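PDB 4R3U: 2-hydroxyisobutanoyl-CoA mutase large subunit from Aquincola tertiaricarbonis, which interconverts 2-hydroxyisobutyryl-CoA and (S)-3-hydroxybutyryl-CoA by a carbon-skeleton rearrangement, together with its cobalamin-binding small subunit. Local coordinates for residues M98-G103 with D391-A396; T344-L349 with Y381-A386; T348-K351 with V356-V359; V359-Q364 with L376-Y381. All coordinates share one frame; numbering follows the deposited sequence.

Interaction 1 (M98-G103 with D391-A396); sequences MRQIAG and DAMKMA. With 5AD (5'-deoxyadenosine), chain G.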
loop_
_atom_site.group_PDB
_atom_site.type_symbol
_atom_site.label_atom_id
_atom_site.label_comp_id
_atom_site.label_asym_id
_atom_site.label_seq_id
_atom_site.Cartn_x
_atom_site.Cartn_y
_atom_site.Cartn_z
ATOM N N MET A 98 -10.362 6.335 12.673
ATOM C CA MET A 98 -10.155 6.777 11.310
ATOM C C MET A 98 -10.702 8.198 11.385
ATOM O O MET A 98 -11.926 8.429 11.436
ATOM C CB MET A 98 -10.909 5.877 10.330
ATOM C CG MET A 98 -10.522 4.422 10.516
ATOM S SD MET A 98 -11.134 3.342 9.239
ATOM C CE MET A 98 -10.536 1.770 9.855
ATOM N N ARG A 99 -9.758 9.123 11.608
ATOM C CA ARG A 99 -10.016 10.529 11.889
ATOM C C ARG A 99 -9.315 11.448 10.860
ATOM O O ARG A 99 -8.127 11.786 10.993
ATOM C CB ARG A 99 -9.558 10.814 13.317
ATOM C CG ARG A 99 -9.913 12.194 13.815
ATOM C CD ARG A 99 -9.157 12.562 15.071
ATOM N NE ARG A 99 -9.309 11.575 16.142
ATOM C CZ ARG A 99 -10.363 11.488 16.943
ATOM N NH1 ARG A 99 -11.389 12.315 16.795
ATOM N NH2 ARG A 99 -10.406 10.565 17.887
ATOM N N GLN A 100 -10.097 11.842 9.828
ATOM C CA GLN A 100 -9.685 12.685 8.716
ATOM C C GLN A 100 -9.878 14.174 8.988
ATOM O O GLN A 100 -10.953 14.591 9.448
ATOM C CB GLN A 100 -10.448 12.285 7.439
ATOM C CG GLN A 100 -10.172 10.877 6.955
ATOM C CD GLN A 100 -8.735 10.630 6.602
ATOM O OE1 GLN A 100 -8.044 9.856 7.261
ATOM N NE2 GLN A 100 -8.262 11.255 5.538
ATOM N N ILE A 101 -8.854 14.983 8.647
ATOM C CA ILE A 101 -8.897 16.447 8.800
ATOM C C ILE A 101 -9.951 17.015 7.841
ATOM O O ILE A 101 -10.048 16.589 6.687
ATOM C CB ILE A 101 -7.517 17.126 8.523
ATOM C CG1 ILE A 101 -6.391 16.691 9.450
ATOM C CG2 ILE A 101 -7.653 18.602 8.463
ATOM C CD1 ILE A 101 -5.050 16.609 8.692
ATOM N N ALA A 102 -10.712 17.989 8.330
ATOM C CA ALA A 102 -11.729 18.738 7.594
ATOM C C ALA A 102 -11.621 20.202 8.063
ATOM O O ALA A 102 -11.510 20.461 9.270
ATOM C CB ALA A 102 -13.124 18.184 7.889
ATOM N N GLY A 103 -11.627 21.131 7.108
ATOM C CA GLY A 103 -11.561 22.541 7.442
ATOM C C GLY A 103 -11.488 23.433 6.233
ATOM O O GLY A 103 -10.551 23.337 5.445
ATOM N N ASP A 391 -13.640 12.976 -2.843
ATOM C CA ASP A 391 -13.096 11.738 -3.437
ATOM C C ASP A 391 -11.735 11.339 -2.883
ATOM O O ASP A 391 -11.503 10.170 -2.644
ATOM C CB ASP A 391 -13.027 11.827 -4.975
ATOM C CG ASP A 391 -14.339 11.753 -5.733
ATOM O OD1 ASP A 391 -15.333 11.229 -5.165
ATOM O OD2 ASP A 391 -14.359 12.156 -6.928
ATOM N N ALA A 392 -10.845 12.315 -2.694
ATOM C CA ALA A 392 -9.504 12.142 -2.154
ATOM C C ALA A 392 -9.590 11.644 -0.700
ATOM O O ALA A 392 -8.898 10.690 -0.343
ATOM C CB ALA A 392 -8.747 13.454 -2.231
ATOM N N MET A 393 -10.478 12.242 0.114
ATOM C CA MET A 393 -10.713 11.818 1.490
ATOM C C MET A 393 -11.344 10.464 1.564
ATOM O O MET A 393 -10.928 9.650 2.385
ATOM C CB MET A 393 -11.485 12.873 2.298
ATOM C CG MET A 393 -10.638 14.098 2.665
ATOM S SD MET A 393 -9.218 13.764 3.774
ATOM C CE MET A 393 -7.879 13.449 2.595
ATOM N N LYS A 394 -12.292 10.177 0.661
ATOM C CA LYS A 394 -12.970 8.874 0.532
ATOM C C LYS A 394 -11.916 7.782 0.286
ATOM O O LYS A 394 -11.923 6.771 0.984
ATOM C CB LYS A 394 -13.969 8.929 -0.611
ATOM C CG LYS A 394 -15.197 8.044 -0.406
ATOM C CD LYS A 394 -15.821 7.507 -1.700
ATOM C CE LYS A 394 -16.085 8.469 -2.820
ATOM N NZ LYS A 394 -16.702 7.780 -3.986
ATOM N N MET A 395 -10.944 8.030 -0.640
ATOM C CA MET A 395 -9.861 7.093 -0.971
ATOM C C MET A 395 -8.951 6.856 0.240
ATOM O O MET A 395 -8.547 5.700 0.492
ATOM C CB MET A 395 -9.088 7.570 -2.188
ATOM C CG MET A 395 -7.888 6.667 -2.584
ATOM S SD MET A 395 -8.324 4.973 -3.041
ATOM C CE MET A 395 -9.364 5.256 -4.504
ATOM N N ALA A 396 -8.684 7.932 1.028
ATOM C CA ALA A 396 -7.881 7.877 2.242
ATOM C C ALA A 396 -8.561 7.014 3.287
ATOM O O ALA A 396 -7.885 6.243 3.953
ATOM C CB ALA A 396 -7.631 9.273 2.763
HETATM N N1 5AD G . -8.695 19.802 5.003
HETATM C C2 5AD G . -8.026 18.579 4.990
HETATM N N3 5AD G . -6.625 18.560 5.208
HETATM C C4 5AD G . -5.989 19.713 5.510
HETATM N N9 5AD G . -4.707 19.996 5.757
HETATM C C8 5AD G . -4.638 21.289 6.087
HETATM N N7 5AD G . -5.835 21.839 5.966
HETATM C C5 5AD G . -6.685 20.863 5.628
HETATM C C6 5AD G . -8.006 20.888 5.388
HETATM N N6 5AD G . -8.574 22.079 5.466
HETATM C "C1'" 5AD G . -3.564 19.106 6.020
HETATM C "C2'" 5AD G . -3.049 18.330 4.858
HETATM C "C3'" 5AD G . -1.568 18.238 5.185
HETATM C "C4'" 5AD G . -1.367 19.005 6.493
HETATM C "C5'" 5AD G . -0.115 19.867 6.398
HETATM O "O4'" 5AD G . -2.456 19.892 6.487
HETATM O "O2'" 5AD G . -3.610 17.010 4.903
HETATM O "O3'" 5AD G . -1.199 16.853 5.321
#
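At the 5'-deoxyadenosine pocket of the TIM barrel, Gln100 of strand 97-102 reaches across to Met393 and Ala396 of helix 390-405. The approach is made by the amide nitrogen: Gln100 NE2 lies 3.2 Å from Met393 SD, a weak N-H...S hydrogen bond with an angle of 153° at the hydrogen. Ala396 CB fills the adjoining place, 3.5 Å from Gln100 NE2. A bend at chi2 (-61°) turns the Gln100 amide toward the helix, while Met393 is bent at both chi2 and chi3, which brings its sulfur and CE against that nitrogen. The stronger partner of Gln100 NE2 is the backbone oxygen of Thr378, so the sulfur is a secondary acceptor for a buried amide.

Strand 97-102 lies beside strand 375-377 in the parallel sheet; these are the first and last strands of the barrel, and helix 390-405 packs outside them. On the same strand, Ile101 serves the ligand. Its CG2 sits over the N3-C2 bond of the adenine, 3.4 Å from 5AD N3, and its CD1 stands 3.9 Å from 5AD C1'. Replacing Ile101 with an alanine would remove these branches and would probably leave the adenine without its hydrocarbon support along N3-C2, free to shift there. Ile101 O approaches 5AD C2 at 3.3 Å. At Gly103, the backbone oxygen faces the adenine N6, but the separation refined there is too short for its exact value to be trusted. On the outer side of the helix, Lys394 forms a salt bridge with Glu485 of the second subunit.

Interaction 2 (T344-L349 with Y381-A386); sequences TAAATL and YDEAFA. With 5AD (5'-deoxyadenosine), chain G.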
loop_
_atom_site.group_PDB
_atom_site.type_symbol
_atom_site.label_atom_id
_atom_site.label_comp_id
_atom_site.label_asym_id
_atom_site.label_seq_id
_atom_site.Cartn_x
_atom_site.Cartn_y
_atom_site.Cartn_z
ATOM N N THR A 344 0.014 10.343 7.997
ATOM C CA THR A 344 0.977 9.882 7.015
ATOM C C THR A 344 1.779 11.096 6.537
ATOM O O THR A 344 1.271 12.235 6.619
ATOM C CB THR A 344 0.275 9.030 5.932
ATOM O OG1 THR A 344 -0.665 9.828 5.210
ATOM C CG2 THR A 344 -0.437 7.798 6.516
ATOM N N ALA A 345 3.059 10.880 6.109
ATOM C CA ALA A 345 3.920 11.976 5.670
ATOM C C ALA A 345 3.501 12.649 4.371
ATOM O O ALA A 345 3.742 12.141 3.262
ATOM C CB ALA A 345 5.360 11.515 5.587
ATOM N N ALA A 346 2.935 13.843 4.512
ATOM C CA ALA A 346 2.502 14.710 3.427
ATOM C C ALA A 346 3.750 15.165 2.580
ATOM O O ALA A 346 3.661 15.266 1.348
ATOM C CB ALA A 346 1.819 15.890 4.036
ATOM N N ALA A 347 4.928 15.366 3.248
ATOM C CA ALA A 347 6.151 15.772 2.570
ATOM C C ALA A 347 6.698 14.724 1.536
ATOM O O ALA A 347 7.523 15.095 0.671
ATOM C CB ALA A 347 7.224 16.157 3.587
ATOM N N THR A 348 6.232 13.445 1.612
ATOM C CA THR A 348 6.648 12.385 0.680
ATOM C C THR A 348 5.815 12.366 -0.621
ATOM O O THR A 348 6.191 11.707 -1.600
ATOM C CB THR A 348 6.561 11.021 1.312
ATOM O OG1 THR A 348 5.205 10.750 1.605
ATOM C CG2 THR A 348 7.428 10.864 2.532
ATOM N N LEU A 349 4.658 13.032 -0.598
ATOM C CA LEU A 349 3.692 13.057 -1.685
ATOM C C LEU A 349 4.043 14.086 -2.743
ATOM O O LEU A 349 4.638 15.121 -2.436
ATOM C CB LEU A 349 2.260 13.225 -1.134
ATOM C CG LEU A 349 1.820 12.270 0.016
ATOM C CD1 LEU A 349 0.363 12.435 0.323
ATOM C CD2 LEU A 349 2.025 10.820 -0.339
ATOM N N TYR A 381 -4.584 11.999 -2.271
ATOM C CA TYR A 381 -3.674 11.927 -3.405
ATOM C C TYR A 381 -3.382 13.318 -3.970
ATOM O O TYR A 381 -2.367 13.502 -4.650
ATOM C CB TYR A 381 -4.176 10.949 -4.489
ATOM C CG TYR A 381 -5.625 11.155 -4.881
ATOM C CD1 TYR A 381 -6.033 12.303 -5.571
ATOM C CD2 TYR A 381 -6.582 10.181 -4.618
ATOM C CE1 TYR A 381 -7.368 12.482 -5.956
ATOM C CE2 TYR A 381 -7.919 10.352 -4.999
ATOM C CZ TYR A 381 -8.306 11.498 -5.670
ATOM O OH TYR A 381 -9.627 11.642 -6.055
ATOM N N ASP A 382 -4.234 14.305 -3.631
ATOM C CA ASP A 382 -4.147 15.705 -4.045
ATOM C C ASP A 382 -3.361 16.611 -3.055
ATOM O O ASP A 382 -3.422 17.844 -3.156
ATOM C CB ASP A 382 -5.557 16.264 -4.353
ATOM C CG ASP A 382 -6.662 16.200 -3.284
ATOM O OD1 ASP A 382 -6.392 15.713 -2.157
ATOM O OD2 ASP A 382 -7.794 16.649 -3.576
ATOM N N GLU A 383 -2.579 15.998 -2.152
ATOM C CA GLU A 383 -1.794 16.685 -1.126
ATOM C C GLU A 383 -0.930 17.848 -1.628
ATOM O O GLU A 383 -0.921 18.908 -1.013
ATOM C CB GLU A 383 -0.956 15.664 -0.328
ATOM C CG GLU A 383 -0.174 16.241 0.843
ATOM C CD GLU A 383 -0.927 16.816 2.025
ATOM O OE1 GLU A 383 -0.363 17.737 2.653
ATOM O OE2 GLU A 383 -2.030 16.328 2.364
ATOM N N ALA A 384 -0.214 17.665 -2.749
ATOM C CA ALA A 384 0.679 18.701 -3.256
ATOM C C ALA A 384 -0.008 19.837 -4.042
ATOM O O ALA A 384 0.641 20.821 -4.400
ATOM C CB ALA A 384 1.804 18.070 -4.050
ATOM N N PHE A 385 -1.326 19.731 -4.248
ATOM C CA PHE A 385 -2.109 20.740 -4.959
ATOM C C PHE A 385 -2.908 21.663 -4.039
ATOM O O PHE A 385 -2.754 22.881 -4.114
ATOM C CB PHE A 385 -3.073 20.087 -5.927
ATOM C CG PHE A 385 -2.458 19.304 -7.047
ATOM C CD1 PHE A 385 -1.969 18.020 -6.830
ATOM C CD2 PHE A 385 -2.499 19.789 -8.354
ATOM C CE1 PHE A 385 -1.435 17.278 -7.877
ATOM C CE2 PHE A 385 -1.973 19.049 -9.405
ATOM C CZ PHE A 385 -1.452 17.792 -9.158
ATOM N N ALA A 386 -3.818 21.095 -3.226
ATOM C CA ALA A 386 -4.755 21.881 -2.411
ATOM C C ALA A 386 -5.338 21.067 -1.277
ATOM O O ALA A 386 -5.141 19.847 -1.230
ATOM C CB ALA A 386 -5.904 22.371 -3.298
HETATM N N1 5AD G . -8.695 19.802 5.003
HETATM C C2 5AD G . -8.026 18.579 4.990
HETATM N N3 5AD G . -6.625 18.560 5.208
HETATM C C4 5AD G . -5.989 19.713 5.510
HETATM N N9 5AD G . -4.707 19.996 5.757
HETATM C C8 5AD G . -4.638 21.289 6.087
HETATM N N7 5AD G . -5.835 21.839 5.966
HETATM C C5 5AD G . -6.685 20.863 5.628
HETATM C C6 5AD G . -8.006 20.888 5.388
HETATM N N6 5AD G . -8.574 22.079 5.466
HETATM C "C1'" 5AD G . -3.564 19.106 6.020
HETATM C "C2'" 5AD G . -3.049 18.330 4.858
HETATM C "C3'" 5AD G . -1.568 18.238 5.185
HETATM C "C4'" 5AD G . -1.367 19.005 6.493
HETATM C "C5'" 5AD G . -0.115 19.867 6.398
HETATM O "O4'" 5AD G . -2.456 19.892 6.487
HETATM O "O2'" 5AD G . -3.610 17.010 4.903
HETATM O "O3'" 5AD G . -1.199 16.853 5.321
#
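Leu349 and Glu383 provide the nonpolar part of the contact, their side chains crossing at about a right angle. Leu349 CD1 touches the aliphatic stem of Glu383, 3.5 Å from Glu383 CB, and also meets CG. Further out along the same glutamate side chain, Ala346 CB lies 3.2 Å from Glu383 OE1 and 3.4 Å from 5AD O3', a methyl that borders both the carboxylate and the ribose. Ala384 CB adds a looser contact with the carbonyl of Leu349.

The polar part runs through the ligand. Glu383 CG is anti to the backbone N (chi1 -175°) and the chain bends at chi2 (66°), a course that carries the carboxylate past Leu349 to the ribose. There OE2 accepts a hydrogen bond from 5AD O2' at 3.1 Å and a weak one from 5AD O3', so one carboxylate oxygen engages both hydroxyls of the ribose diol. The backbone oxygen of Glu383 is turned to another purpose, accepting a hydrogen bond from the cobalamin.

Hydrogen bonds inside each loop hold these positions. Thr348 OG1 donates to Ala345 O over 2.6 Å, in the carbonyl plane, and Thr348 N shares that acceptor within the 3-10 turn 346-348. Asp382 O likewise receives two backbone donors, Phe385 N at 3.0 Å and Ala386 N.

Both segments are loops at the ends of barrel strands: 344-349 leaves strand 340-344 for helix 357-370, whereas 381-386 runs between strand 375-377 and helix 390-405.

Interaction 3 (T348-K351 with V356-V359); sequences TLTK and VNVV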
loop_
_atom_site.group_PDB
_atom_site.type_symbol
_atom_site.label_atom_id
_atom_site.label_comp_id
_atom_site.label_asym_id
_atom_site.label_seq_id
_atom_site.Cartn_x
_atom_site.Cartn_y
_atom_site.Cartn_z
ATOM N N THR A 348 6.232 13.445 1.612
ATOM C CA THR A 348 6.648 12.385 0.680
ATOM C C THR A 348 5.815 12.366 -0.621
ATOM O O THR A 348 6.191 11.707 -1.600
ATOM C CB THR A 348 6.561 11.021 1.312
ATOM O OG1 THR A 348 5.205 10.750 1.605
ATOM C CG2 THR A 348 7.428 10.864 2.532
ATOM N N LEU A 349 4.658 13.032 -0.598
ATOM C CA LEU A 349 3.692 13.057 -1.685
ATOM C C LEU A 349 4.043 14.086 -2.743
ATOM O O LEU A 349 4.638 15.121 -2.436
ATOM C CB LEU A 349 2.260 13.225 -1.134
ATOM C CG LEU A 349 1.820 12.270 0.016
ATOM C CD1 LEU A 349 0.363 12.435 0.323
ATOM C CD2 LEU A 349 2.025 10.820 -0.339
ATOM N N THR A 350 3.696 13.780 -4.000
ATOM C CA THR A 350 4.051 14.588 -5.176
ATOM C C THR A 350 2.910 15.211 -5.966
ATOM O O THR A 350 1.795 14.704 -5.955
ATOM C CB THR A 350 4.968 13.770 -6.140
ATOM O OG1 THR A 350 4.222 12.697 -6.670
ATOM C CG2 THR A 350 6.220 13.214 -5.462
ATOM N N LYS A 351 3.224 16.319 -6.666
ATOM C CA LYS A 351 2.371 17.010 -7.631
ATOM C C LYS A 351 2.480 16.177 -8.940
ATOM O O LYS A 351 1.445 15.685 -9.390
ATOM C CB LYS A 351 2.781 18.492 -7.835
ATOM C CG LYS A 351 1.779 19.324 -8.660
ATOM C CD LYS A 351 2.143 20.803 -8.686
ATOM C CE LYS A 351 1.207 21.657 -9.524
ATOM N NZ LYS A 351 -0.042 22.059 -8.807
ATOM N N VAL A 356 -0.112 8.151 -7.672
ATOM C CA VAL A 356 0.923 7.293 -7.096
ATOM C C VAL A 356 1.023 7.506 -5.559
ATOM O O VAL A 356 1.422 6.594 -4.838
ATOM C CB VAL A 356 2.232 7.517 -7.901
ATOM C CG1 VAL A 356 3.306 8.241 -7.110
ATOM C CG2 VAL A 356 2.733 6.234 -8.471
ATOM N N ASN A 357 0.542 8.682 -5.065
ATOM C CA ASN A 357 0.443 9.011 -3.640
ATOM C C ASN A 357 -0.408 7.988 -2.887
ATOM O O ASN A 357 -0.146 7.753 -1.719
ATOM C CB ASN A 357 -0.142 10.422 -3.437
ATOM C CG ASN A 357 0.783 11.479 -3.931
ATOM O OD1 ASN A 357 1.975 11.247 -4.024
ATOM N ND2 ASN A 357 0.245 12.625 -4.332
ATOM N N VAL A 358 -1.383 7.348 -3.570
ATOM C CA VAL A 358 -2.247 6.322 -3.000
ATOM C C VAL A 358 -1.387 5.175 -2.460
ATOM O O VAL A 358 -1.637 4.721 -1.339
ATOM C CB VAL A 358 -3.369 5.881 -3.997
ATOM C CG1 VAL A 358 -4.188 4.678 -3.485
ATOM C CG2 VAL A 358 -4.277 7.052 -4.340
ATOM N N VAL A 359 -0.342 4.761 -3.234
ATOM C CA VAL A 359 0.622 3.700 -2.883
ATOM C C VAL A 359 1.455 4.124 -1.660
ATOM O O VAL A 359 1.572 3.361 -0.717
ATOM C CB VAL A 359 1.544 3.307 -4.071
ATOM C CG1 VAL A 359 2.566 2.214 -3.671
ATOM C CG2 VAL A 359 0.739 2.877 -5.295
#
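Asn357 reaches from the first turn of its helix to the backbone of Thr350, and two hydrogen bonds tie its amide there. Thr350 N donates to Asn357 OD1 over 3.1 Å, nearly straight at 168°; Asn357 ND2 returns a bond of equal length, 3.1 Å, to Thr350 O. The two differ in direction at the acceptor: ND2 lies in the carbonyl plane of Thr350 on a lone pair, whereas Thr350 N is tilted 20° from the plane of the Asn357 carbonyl. The side-chain amide thus pairs with both polar groups of one residue, much as a neighbouring strand would. Asn357 ND2 also donates to Tyr381 O, its strongest partner, and Asn357 OD1 receives Arg360 NH1. A leucine in place of Asn357 would probably leave the N-H and C=O of Thr350, and the Tyr381 carbonyl, without these mates and the loop less firmly fixed.

Nonpolar contact comes from Leu349. Its CB lies 3.6 Å from Asn357 CG, and its CD2 is 3.8 Å from Asn357 CB, so that the leucine crosses the asparagine at a slant, touching both its stem and its amide carbon.

In the fold, the contact fastens the middle of the loop between strand 340-344 and helix 357-370 to the start of that helix, and Val358 and Val359 on it pack against the second subunit.

Interaction 4 (V359-Q364 with L376-Y381); sequences VRTSLQ and LHTNGY. With 5AD (5'-deoxyadenosine), chain G.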
loop_
_atom_site.group_PDB
_atom_site.type_symbol
_atom_site.label_atom_id
_atom_site.label_comp_id
_atom_site.label_asym_id
_atom_site.label_seq_id
_atom_site.Cartn_x
_atom_site.Cartn_y
_atom_site.Cartn_z
ATOM N N VAL A 359 -0.342 4.761 -3.234
ATOM C CA VAL A 359 0.622 3.700 -2.883
ATOM C C VAL A 359 1.455 4.124 -1.660
ATOM O O VAL A 359 1.572 3.361 -0.717
ATOM C CB VAL A 359 1.544 3.307 -4.071
ATOM C CG1 VAL A 359 2.566 2.214 -3.671
ATOM C CG2 VAL A 359 0.739 2.877 -5.295
ATOM N N ARG A 360 2.033 5.329 -1.698
ATOM C CA ARG A 360 2.861 5.918 -0.654
ATOM C C ARG A 360 2.119 5.935 0.660
ATOM O O ARG A 360 2.657 5.469 1.660
ATOM C CB ARG A 360 3.244 7.363 -1.034
ATOM C CG ARG A 360 4.205 7.467 -2.206
ATOM C CD ARG A 360 4.547 8.905 -2.498
ATOM N NE ARG A 360 5.690 8.996 -3.399
ATOM C CZ ARG A 360 5.698 9.610 -4.572
ATOM N NH1 ARG A 360 4.610 10.228 -5.013
ATOM N NH2 ARG A 360 6.803 9.622 -5.311
ATOM N N THR A 361 0.872 6.445 0.650
ATOM C CA THR A 361 -0.031 6.579 1.804
ATOM C C THR A 361 -0.500 5.224 2.314
ATOM O O THR A 361 -0.776 5.111 3.499
ATOM C CB THR A 361 -1.139 7.603 1.485
ATOM O OG1 THR A 361 -0.517 8.870 1.300
ATOM C CG2 THR A 361 -2.217 7.710 2.567
ATOM N N SER A 362 -0.580 4.194 1.441
ATOM C CA SER A 362 -0.973 2.829 1.863
ATOM C C SER A 362 0.098 2.261 2.798
ATOM O O SER A 362 -0.219 1.833 3.906
ATOM C CB SER A 362 -1.138 1.904 0.658
ATOM O OG SER A 362 -2.312 2.266 -0.040
ATOM N N LEU A 363 1.383 2.329 2.359
ATOM C CA LEU A 363 2.526 1.831 3.105
ATOM C C LEU A 363 2.676 2.559 4.451
ATOM O O LEU A 363 2.886 1.903 5.482
ATOM C CB LEU A 363 3.808 1.927 2.241
ATOM C CG LEU A 363 3.721 1.271 0.860
ATOM C CD1 LEU A 363 4.977 1.469 0.077
ATOM C CD2 LEU A 363 3.358 -0.208 0.943
ATOM N N GLN A 364 2.523 3.903 4.426
ATOM C CA GLN A 364 2.607 4.775 5.591
ATOM C C GLN A 364 1.468 4.506 6.593
ATOM O O GLN A 364 1.721 4.456 7.790
ATOM C CB GLN A 364 2.678 6.236 5.163
ATOM C CG GLN A 364 4.000 6.593 4.503
ATOM C CD GLN A 364 3.920 7.873 3.714
ATOM O OE1 GLN A 364 3.103 8.756 4.008
ATOM N NE2 GLN A 364 4.778 8.009 2.690
ATOM N N LEU A 376 -5.665 7.732 13.283
ATOM C CA LEU A 376 -4.955 7.909 12.029
ATOM C C LEU A 376 -5.664 8.748 11.007
ATOM O O LEU A 376 -6.832 8.504 10.702
ATOM C CB LEU A 376 -4.583 6.537 11.429
ATOM C CG LEU A 376 -3.820 6.457 10.081
ATOM C CD1 LEU A 376 -2.430 7.078 10.177
ATOM C CD2 LEU A 376 -3.757 5.027 9.586
ATOM N N HIS A 377 -4.914 9.705 10.418
ATOM C CA HIS A 377 -5.321 10.479 9.273
ATOM C C HIS A 377 -4.419 9.984 8.113
ATOM O O HIS A 377 -3.179 10.028 8.200
ATOM C CB HIS A 377 -5.089 11.992 9.477
ATOM C CG HIS A 377 -5.315 12.808 8.222
ATOM N ND1 HIS A 377 -6.531 13.439 7.970
ATOM C CD2 HIS A 377 -4.479 13.050 7.184
ATOM C CE1 HIS A 377 -6.401 14.010 6.785
ATOM N NE2 HIS A 377 -5.178 13.829 6.285
ATOM N N THR A 378 -5.052 9.569 7.006
ATOM C CA THR A 378 -4.354 9.241 5.776
ATOM C C THR A 378 -4.511 10.442 4.841
ATOM O O THR A 378 -5.624 10.982 4.711
ATOM C CB THR A 378 -4.853 7.924 5.162
ATOM O OG1 THR A 378 -6.253 7.800 5.365
ATOM C CG2 THR A 378 -4.140 6.713 5.725
ATOM N N ASN A 379 -3.411 10.868 4.184
ATOM C CA ASN A 379 -3.487 12.019 3.295
ATOM C C ASN A 379 -4.192 11.686 1.992
ATOM O O ASN A 379 -4.316 10.501 1.667
ATOM C CB ASN A 379 -2.098 12.609 3.027
ATOM C CG ASN A 379 -1.376 13.029 4.260
ATOM O OD1 ASN A 379 -1.971 13.528 5.217
ATOM N ND2 ASN A 379 -0.072 12.787 4.276
ATOM N N GLY A 380 -4.675 12.727 1.299
ATOM C CA GLY A 380 -5.321 12.625 0.001
ATOM C C GLY A 380 -4.250 12.605 -1.082
ATOM O O GLY A 380 -3.140 13.129 -0.874
ATOM N N TYR A 381 -4.584 11.999 -2.271
ATOM C CA TYR A 381 -3.674 11.927 -3.405
ATOM C C TYR A 381 -3.382 13.318 -3.970
ATOM O O TYR A 381 -2.367 13.502 -4.650
ATOM C CB TYR A 381 -4.176 10.949 -4.489
ATOM C CG TYR A 381 -5.625 11.155 -4.881
ATOM C CD1 TYR A 381 -6.033 12.303 -5.571
ATOM C CD2 TYR A 381 -6.582 10.181 -4.618
ATOM C CE1 TYR A 381 -7.368 12.482 -5.956
ATOM C CE2 TYR A 381 -7.919 10.352 -4.999
ATOM C CZ TYR A 381 -8.306 11.498 -5.670
ATOM O OH TYR A 381 -9.627 11.642 -6.055
HETATM N N1 5AD G . -8.695 19.802 5.003
HETATM C C2 5AD G . -8.026 18.579 4.990
HETATM N N3 5AD G . -6.625 18.560 5.208
HETATM C C4 5AD G . -5.989 19.713 5.510
HETATM N N9 5AD G . -4.707 19.996 5.757
HETATM C C8 5AD G . -4.638 21.289 6.087
HETATM N N7 5AD G . -5.835 21.839 5.966
HETATM C C5 5AD G . -6.685 20.863 5.628
HETATM C C6 5AD G . -8.006 20.888 5.388
HETATM N N6 5AD G . -8.574 22.079 5.466
HETATM C "C1'" 5AD G . -3.564 19.106 6.020
HETATM C "C2'" 5AD G . -3.049 18.330 4.858
HETATM C "C3'" 5AD G . -1.568 18.238 5.185
HETATM C "C4'" 5AD G . -1.367 19.005 6.493
HETATM C "C5'" 5AD G . -0.115 19.867 6.398
HETATM O "O4'" 5AD G . -2.456 19.892 6.487
HETATM O "O2'" 5AD G . -3.610 17.010 4.903
HETATM O "O3'" 5AD G . -1.199 16.853 5.321
HETATM O O HOH W 1 0.843 10.103 3.036
HETATM O O HOH W 2 -2.154 9.989 -0.702
#
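Thr361 OG1 is gripped by two waters, each of which runs on to Asn379 across the contact. Water 1 lies 2.5 Å from Thr361 OG1, donates to Gln364 OE1 over 2.8 Å and accepts a weak bond from Asn379 ND2. Water 2 lies 2.8 Å from Thr361 OG1 and donates to Asn379 O at 3.2 Å. No direct hydrogen bond was found between the segments, so the two waters carry the polar link.

The methyl of Thr361 does the nonpolar work: chi1 of -64° sets OG1 beside the backbone N and leaves CG2 anti to it, and CG2 lies 3.7 Å from Thr378 CB and 3.6 Å from Asn379 O. The threonine therefore offers its hydroxyl to the waters and its methyl to the chain after the strand. Helix 357-370 here packs on the end of strand 375-377 within a beta-alpha-beta unit that starts with strand 340-344.

Beyond, Asn379 ND2 bonds Thr344 O, while OD1 lies in the plane of the His377 ring at its edge and 3.4 Å from 5AD O3'. Because the same amide meets water on the helix side and approaches the ribose on the other, the hydrated contact is probably a second shell that positions Asn379 in the nucleoside pocket.

How the interactions relate
The four contacts cluster on one side of the barrel. Interactions 1, 2 and 4 all touch 5'-deoxyadenosine: interaction 1 at the adenine, interaction 2 at the ribose hydroxyls, interaction 4 beside the ribose. Thr378 joins interactions 4 and 1, its O lying 2.8 Å from Gln100 NE2 and its OG1 2.7 Å from Ala396 O. Interactions 2 and 4 meet through Asn379 ND2, 2.8 Å from Thr344 O, and interaction 3 is tied to both through Asn357 ND2, 2.8 Å from Tyr381 O. Interaction 3 lies back from the ligand; its centre is about 6 Å from that of interaction 2, and the two share Leu349. Interactions 2, 3 and 4 are nested inside the chain loop closed by interaction 1.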